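LbaCas13a H328A (C2c2) (Lachnospiraceae bacterium NK4A179, PDB 5WLH) binds CRISPR RNA and, as a Cas13a (C2c2) enzyme, probably uses it as a guide to recognise and cleave target RNA. Local coordinates at residues A[175-178]-A[179-183]; A[197-200]-A[201-205]. All blocks are in the same frame, centred on the assembly; numbering follows the deposited sequence.

Contact 1: A[175-178]-A[179-183]; sequences EDII and DRIIA
D176 OD2 takes the N-H of R180 NE at 2.7 Å in an i to i+4 salt bridge along the first turns of helix 175-185. The bond is bent, 145° at the hydrogen; the carboxylate and guanidinium planes stand 72° apart, and NE meets the oxygen from above the carboxylate plane. D176 turns its CG away from its own backbone N (chi1 -172°), while R180 runs extended from CG to NE past D176 O, which brings NE to OD2; R180 NH2 stays 3.8 Å from D176 OD2 and bridges to D356. One position back, E175 OE2 and D179 OD2 come within 3.6 Å; these like charges are probably made tolerable by K200 NZ of helix 193-206, salt-bridged to both residues. The E175 carbonyl O also receives D179 N, at 2.7 Å, one of four successive i to i+4 backbone bonds, followed by R180 N to D176 O, I181 N to I177 O and I182 N to I178 O. The buried isoleucines pair off side by side, I177 with I181 against helix 83-96 and I178 with I182 against helix 193-206. I178 CG2 rests on I182 CD1 at 3.8 Å, and I177 CG2 on I181 CD1 at 4.0 Å.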
ATOM      1  N   GLU A 175       5.837 -47.268   3.606  1.00 62.83           N
ATOM      2  CA  GLU A 175       4.698 -46.410   3.907  1.00 61.59           C
ATOM      3  C   GLU A 175       5.145 -44.967   4.105  1.00 61.83           C
ATOM      4  O   GLU A 175       4.457 -44.031   3.678  1.00 55.62           O
ATOM      5  CB  GLU A 175       3.958 -46.916   5.145  1.00 59.14           C
ATOM      6  CG  GLU A 175       2.616 -46.245   5.364  1.00 60.05           C
ATOM      7  CD  GLU A 175       2.097 -46.383   6.780  1.00 63.05           C
ATOM      8  OE1 GLU A 175       1.561 -47.456   7.118  1.00 67.92           O
ATOM      9  OE2 GLU A 175       2.214 -45.411   7.555  1.00 63.78           O
ATOM     10  N   ASP A 176       6.300 -44.765   4.748  1.00 64.46           N
ATOM     11  CA  ASP A 176       6.777 -43.408   5.000  1.00 64.87           C
ATOM     12  C   ASP A 176       7.123 -42.693   3.700  1.00 58.72           C
ATOM     13  O   ASP A 176       6.910 -41.481   3.575  1.00 60.33           O
ATOM     14  CB  ASP A 176       7.985 -43.434   5.936  1.00 70.16           C
ATOM     15  CG  ASP A 176       8.407 -42.041   6.385  1.00 74.15           C
ATOM     16  OD1 ASP A 176       7.590 -41.336   7.019  1.00 76.30           O
ATOM     17  OD2 ASP A 176       9.556 -41.650   6.095  1.00 74.81           O
ATOM     18  N   ILE A 177       7.666 -43.421   2.725  1.00 51.81           N
ATOM     19  CA  ILE A 177       7.863 -42.846   1.399  1.00 51.34           C
ATOM     20  C   ILE A 177       6.525 -42.424   0.805  1.00 47.61           C
ATOM     21  O   ILE A 177       6.399 -41.337   0.227  1.00 46.24           O
ATOM     22  CB  ILE A 177       8.594 -43.848   0.490  1.00 51.81           C
ATOM     23  CG1 ILE A 177      10.054 -44.001   0.929  1.00 56.87           C
ATOM     24  CG2 ILE A 177       8.498 -43.415  -0.963  1.00 50.68           C
ATOM     25  CD1 ILE A 177      10.700 -45.273   0.440  1.00 57.67           C
ATOM     26  N   ILE A 178       5.505 -43.271   0.949  1.00 45.35           N
ATOM     27  CA  ILE A 178       4.177 -42.937   0.443  1.00 39.54           C
ATOM     28  C   ILE A 178       3.629 -41.711   1.165  1.00 39.97           C
ATOM     29  O   ILE A 178       3.108 -40.777   0.540  1.00 36.51           O
ATOM     30  CB  ILE A 178       3.241 -44.152   0.578  1.00 37.40           C
ATOM     31  CG1 ILE A 178       3.616 -45.214  -0.460  1.00 36.32           C
ATOM     32  CG2 ILE A 178       1.783 -43.724   0.441  1.00 35.15           C
ATOM     33  CD1 ILE A 178       3.033 -46.589  -0.199  1.00 36.03           C
ATOM     34  N   ASP A 179       3.756 -41.688   2.495  1.00 43.26           N
ATOM     35  CA  ASP A 179       3.284 -40.542   3.263  1.00 45.16           C
ATOM     36  C   ASP A 179       3.999 -39.265   2.848  1.00 42.23           C
ATOM     37  O   ASP A 179       3.375 -38.204   2.740  1.00 40.63           O
ATOM     38  CB  ASP A 179       3.471 -40.796   4.756  1.00 47.28           C
ATOM     39  CG  ASP A 179       2.388 -41.679   5.332  1.00 47.99           C
ATOM     40  OD1 ASP A 179       1.460 -42.033   4.579  1.00 47.19           O
ATOM     41  OD2 ASP A 179       2.456 -42.007   6.536  1.00 50.80           O
ATOM     42  N   ARG A 180       5.309 -39.345   2.606  1.00 44.91           N
ATOM     43  CA  ARG A 180       6.060 -38.158   2.210  1.00 47.35           C
ATOM     44  C   ARG A 180       5.661 -37.689   0.819  1.00 43.84           C
ATOM     45  O   ARG A 180       5.522 -36.482   0.582  1.00 44.20           O
ATOM     46  CB  ARG A 180       7.560 -38.448   2.271  1.00 51.05           C
ATOM     47  CG  ARG A 180       8.140 -38.265   3.660  1.00 54.88           C
ATOM     48  CD  ARG A 180       9.436 -39.039   3.862  1.00 56.76           C
ATOM     49  NE  ARG A 180       9.777 -39.073   5.280  1.00 59.37           N
ATOM     50  CZ  ARG A 180      10.502 -38.144   5.890  1.00 59.06           C
ATOM     51  NH1 ARG A 180      10.980 -37.120   5.196  1.00 57.91           N
ATOM     52  NH2 ARG A 180      10.752 -38.240   7.187  1.00 59.72           N
ATOM     53  N   ILE A 181       5.471 -38.629  -0.109  1.00 41.22           N
ATOM     54  CA  ILE A 181       5.131 -38.285  -1.486  1.00 42.01           C
ATOM     55  C   ILE A 181       3.762 -37.626  -1.555  1.00 43.43           C
ATOM     56  O   ILE A 181       3.549 -36.672  -2.319  1.00 45.06           O
ATOM     57  CB  ILE A 181       5.184 -39.543  -2.368  1.00 41.28           C
ATOM     58  CG1 ILE A 181       6.631 -39.914  -2.676  1.00 48.81           C
ATOM     59  CG2 ILE A 181       4.410 -39.332  -3.646  1.00 38.93           C
ATOM     60  CD1 ILE A 181       6.760 -41.027  -3.671  1.00 50.35           C
ATOM     61  N   ILE A 182       2.805 -38.137  -0.780  1.00 37.57           N
ATOM     62  CA  ILE A 182       1.457 -37.580  -0.800  1.00 38.24           C
ATOM     63  C   ILE A 182       1.469 -36.148  -0.283  1.00 40.10           C
ATOM     64  O   ILE A 182       0.931 -35.236  -0.917  1.00 40.67           O
ATOM     65  CB  ILE A 182       0.507 -38.472   0.021  1.00 35.45           C
ATOM     66  CG1 ILE A 182       0.245 -39.775  -0.730  1.00 36.55           C
ATOM     67  CG2 ILE A 182      -0.781 -37.735   0.327  1.00 33.31           C
ATOM     68  CD1 ILE A 182      -0.620 -40.759   0.048  1.00 35.85           C
ATOM     69  N   ALA A 183       2.096 -35.925   0.873  1.00 39.89           N
ATOM     70  CA  ALA A 183       2.083 -34.597   1.465  1.00 41.56           C
ATOM     71  C   ALA A 183       2.871 -33.597   0.632  1.00 45.68           C
ATOM     72  O   ALA A 183       2.532 -32.408   0.615  1.00 45.93           O
ATOM     73  CB  ALA A 183       2.638 -34.654   2.886  1.00 44.02           C
TER

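Contact 2: A[197-200]-A[201-205]; sequences RGLK and KLLMN
Two turns of the alpha-helix 193-206, packed among helices 158-166, 175-185 and 218-230, make up this contact, and its side chains mesh at i to i+3 and i to i+4 spacing. L199 and L203 meet on the buried side: L199 CD1 lies 3.8 Å from L203 CD1 and almost as near L203 CG, the two chains crossing at a slant. L203 sets its CG beside its own backbone N (chi1 -72°), which lays the branch over the L199 carbonyl, with CG 3.4 Å from L199 O. Beyond L199, L203 also touches I165 and I178, and an alanine here would probably cost L199 CD1 its closer leucine partner and open a gap where helix 193-206 meets those two isoleucines. L202 joins more loosely, its CD2 4.2 Å from L199 CD1. The backbone beneath is regular: L203 N bonds to L199 O at 2.8 Å and M204 N to K200 O at the same length, while G198 O accepts L202 N. On another flank K200 and M204 run alongside each other, and the K200 amine reaches across to D179 of helix 175-185. The extended K201 delivers its NZ to the carbonyl oxygens of I216 and D213, and R197 pairs with the D213 carboxylate. M204 CG sits 3.2 Å from K200 O and 4.2 Å from K200 CG.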
ATOM      1  N   ARG A 197      -6.734 -40.353   1.644  1.00 27.21           N
ATOM      2  CA  ARG A 197      -6.793 -41.679   2.249  1.00 28.12           C
ATOM      3  C   ARG A 197      -7.036 -42.750   1.195  1.00 25.39           C
ATOM      4  O   ARG A 197      -6.471 -43.845   1.280  1.00 27.75           O
ATOM      5  CB  ARG A 197      -7.875 -41.723   3.321  1.00 28.70           C
ATOM      6  CG  ARG A 197      -7.502 -40.944   4.576  1.00 30.76           C
ATOM      7  CD  ARG A 197      -8.727 -40.699   5.444  1.00 29.94           C
ATOM      8  NE  ARG A 197      -9.196 -41.927   6.082  1.00 32.94           N
ATOM      9  CZ  ARG A 197     -10.388 -42.073   6.658  1.00 39.09           C
ATOM     10  NH1 ARG A 197     -11.255 -41.064   6.686  1.00 42.48           N
ATOM     11  NH2 ARG A 197     -10.714 -43.230   7.207  1.00 39.62           N
ATOM     12  N   GLY A 198      -7.878 -42.458   0.200  1.00 25.65           N
ATOM     13  CA  GLY A 198      -8.065 -43.398  -0.892  1.00 25.08           C
ATOM     14  C   GLY A 198      -6.778 -43.641  -1.657  1.00 31.18           C
ATOM     15  O   GLY A 198      -6.447 -44.782  -2.008  1.00 29.65           O
ATOM     16  N   LEU A 199      -6.018 -42.575  -1.901  1.00 27.31           N
ATOM     17  CA  LEU A 199      -4.761 -42.729  -2.621  1.00 26.98           C
ATOM     18  C   LEU A 199      -3.758 -43.528  -1.806  1.00 25.30           C
ATOM     19  O   LEU A 199      -3.082 -44.417  -2.338  1.00 30.83           O
ATOM     20  CB  LEU A 199      -4.196 -41.352  -2.959  1.00 27.41           C
ATOM     21  CG  LEU A 199      -2.821 -41.335  -3.609  1.00 28.22           C
ATOM     22  CD1 LEU A 199      -2.795 -42.267  -4.825  1.00 28.30           C
ATOM     23  CD2 LEU A 199      -2.518 -39.902  -4.012  1.00 30.43           C
ATOM     24  N   LYS A 200      -3.642 -43.223  -0.514  1.00 30.00           N
ATOM     25  CA  LYS A 200      -2.725 -43.982   0.326  1.00 30.73           C
ATOM     26  C   LYS A 200      -3.071 -45.467   0.318  1.00 28.44           C
ATOM     27  O   LYS A 200      -2.186 -46.319   0.192  1.00 26.73           O
ATOM     28  CB  LYS A 200      -2.743 -43.447   1.750  1.00 31.35           C
ATOM     29  CG  LYS A 200      -1.984 -44.367   2.697  1.00 34.77           C
ATOM     30  CD  LYS A 200      -1.344 -43.625   3.830  1.00 40.52           C
ATOM     31  CE  LYS A 200      -0.365 -44.541   4.555  1.00 38.11           C
ATOM     32  NZ  LYS A 200       0.114 -43.893   5.796  1.00 39.82           N
ATOM     33  N   LYS A 201      -4.355 -45.789   0.444  1.00 27.10           N
ATOM     34  CA  LYS A 201      -4.788 -47.183   0.442  1.00 27.67           C
ATOM     35  C   LYS A 201      -4.431 -47.857  -0.873  1.00 30.05           C
ATOM     36  O   LYS A 201      -3.940 -48.992  -0.892  1.00 27.13           O
ATOM     37  CB  LYS A 201      -6.296 -47.245   0.682  1.00 26.98           C
ATOM     38  CG  LYS A 201      -6.926 -48.629   0.677  1.00 28.84           C
ATOM     39  CD  LYS A 201      -8.256 -48.579   1.456  1.00 29.16           C
ATOM     40  CE  LYS A 201      -8.983 -49.926   1.452  1.00 27.66           C
ATOM     41  NZ  LYS A 201     -10.353 -49.814   2.063  1.00 27.32           N
ATOM     42  N   LEU A 202      -4.657 -47.150  -1.979  1.00 27.64           N
ATOM     43  CA  LEU A 202      -4.288 -47.658  -3.292  1.00 26.49           C
ATOM     44  C   LEU A 202      -2.787 -47.898  -3.395  1.00 24.06           C
ATOM     45  O   LEU A 202      -2.353 -48.939  -3.903  1.00 30.59           O
ATOM     46  CB  LEU A 202      -4.746 -46.666  -4.355  1.00 26.21           C
ATOM     47  CG  LEU A 202      -4.209 -46.829  -5.769  1.00 29.20           C
ATOM     48  CD1 LEU A 202      -4.797 -48.053  -6.362  1.00 33.59           C
ATOM     49  CD2 LEU A 202      -4.586 -45.610  -6.602  1.00 37.31           C
ATOM     50  N   LEU A 203      -1.976 -46.953  -2.914  1.00 29.45           N
ATOM     51  CA  LEU A 203      -0.525 -47.103  -3.027  1.00 27.77           C
ATOM     52  C   LEU A 203      -0.009 -48.224  -2.135  1.00 31.88           C
ATOM     53  O   LEU A 203       0.941 -48.928  -2.499  1.00 30.09           O
ATOM     54  CB  LEU A 203       0.170 -45.790  -2.675  1.00 27.69           C
ATOM     55  CG  LEU A 203      -0.004 -44.712  -3.744  1.00 28.99           C
ATOM     56  CD1 LEU A 203       0.448 -43.360  -3.206  1.00 28.90           C
ATOM     57  CD2 LEU A 203       0.788 -45.102  -4.987  1.00 31.20           C
ATOM     58  N   MET A 204      -0.597 -48.387  -0.949  1.00 29.17           N
ATOM     59  CA  MET A 204      -0.182 -49.496  -0.092  1.00 31.57           C
ATOM     60  C   MET A 204      -0.537 -50.837  -0.722  1.00 31.39           C
ATOM     61  O   MET A 204       0.259 -51.786  -0.665  1.00 34.29           O
ATOM     62  CB  MET A 204      -0.804 -49.353   1.297  1.00 30.40           C
ATOM     63  CG  MET A 204      -0.300 -48.123   2.070  1.00 31.42           C
ATOM     64  SD  MET A 204       1.398 -48.228   2.681  1.00 33.38           S
ATOM     65  CE  MET A 204       1.187 -49.317   4.100  1.00 37.43           C
ATOM     66  N   ASN A 205      -1.722 -50.933  -1.331  1.00 32.31           N
ATOM     67  CA  ASN A 205      -2.079 -52.138  -2.067  1.00 33.42           C
ATOM     68  C   ASN A 205      -1.162 -52.336  -3.269  1.00 39.60           C
ATOM     69  O   ASN A 205      -0.755 -53.465  -3.571  1.00 39.59           O
ATOM     70  CB  ASN A 205      -3.543 -52.080  -2.514  1.00 36.28           C
ATOM     71  CG  ASN A 205      -4.523 -52.060  -1.334  1.00 45.12           C
ATOM     72  OD1 ASN A 205      -4.153 -52.387  -0.204  1.00 46.56           O
ATOM     73  ND2 ASN A 205      -5.774 -51.664  -1.596  1.00 42.87           N
TER

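In the fold
From the N terminus, contact 1 comes first, on helix 175-185, and contact 2 follows on helix 193-206, the next helix in the chain. Each lies wholly within its own helix and closes no long loop; they stand in series, neither nesting nor crossing, with centres about 10 Å apart. The two helices are joined directly: K200 NZ reaches D179 OD1 at 2.6 Å and E175 OE2 at 3.1 Å, and M204 SD packs on E175 CG and I178 CD1. Helix 83-96 covers another side of contact 1, helices 158-166 and 218-230 sides of contact 2. Contact 2 comes nearer the bound RNA, about 8 Å at its nearest atom against about 13 Å.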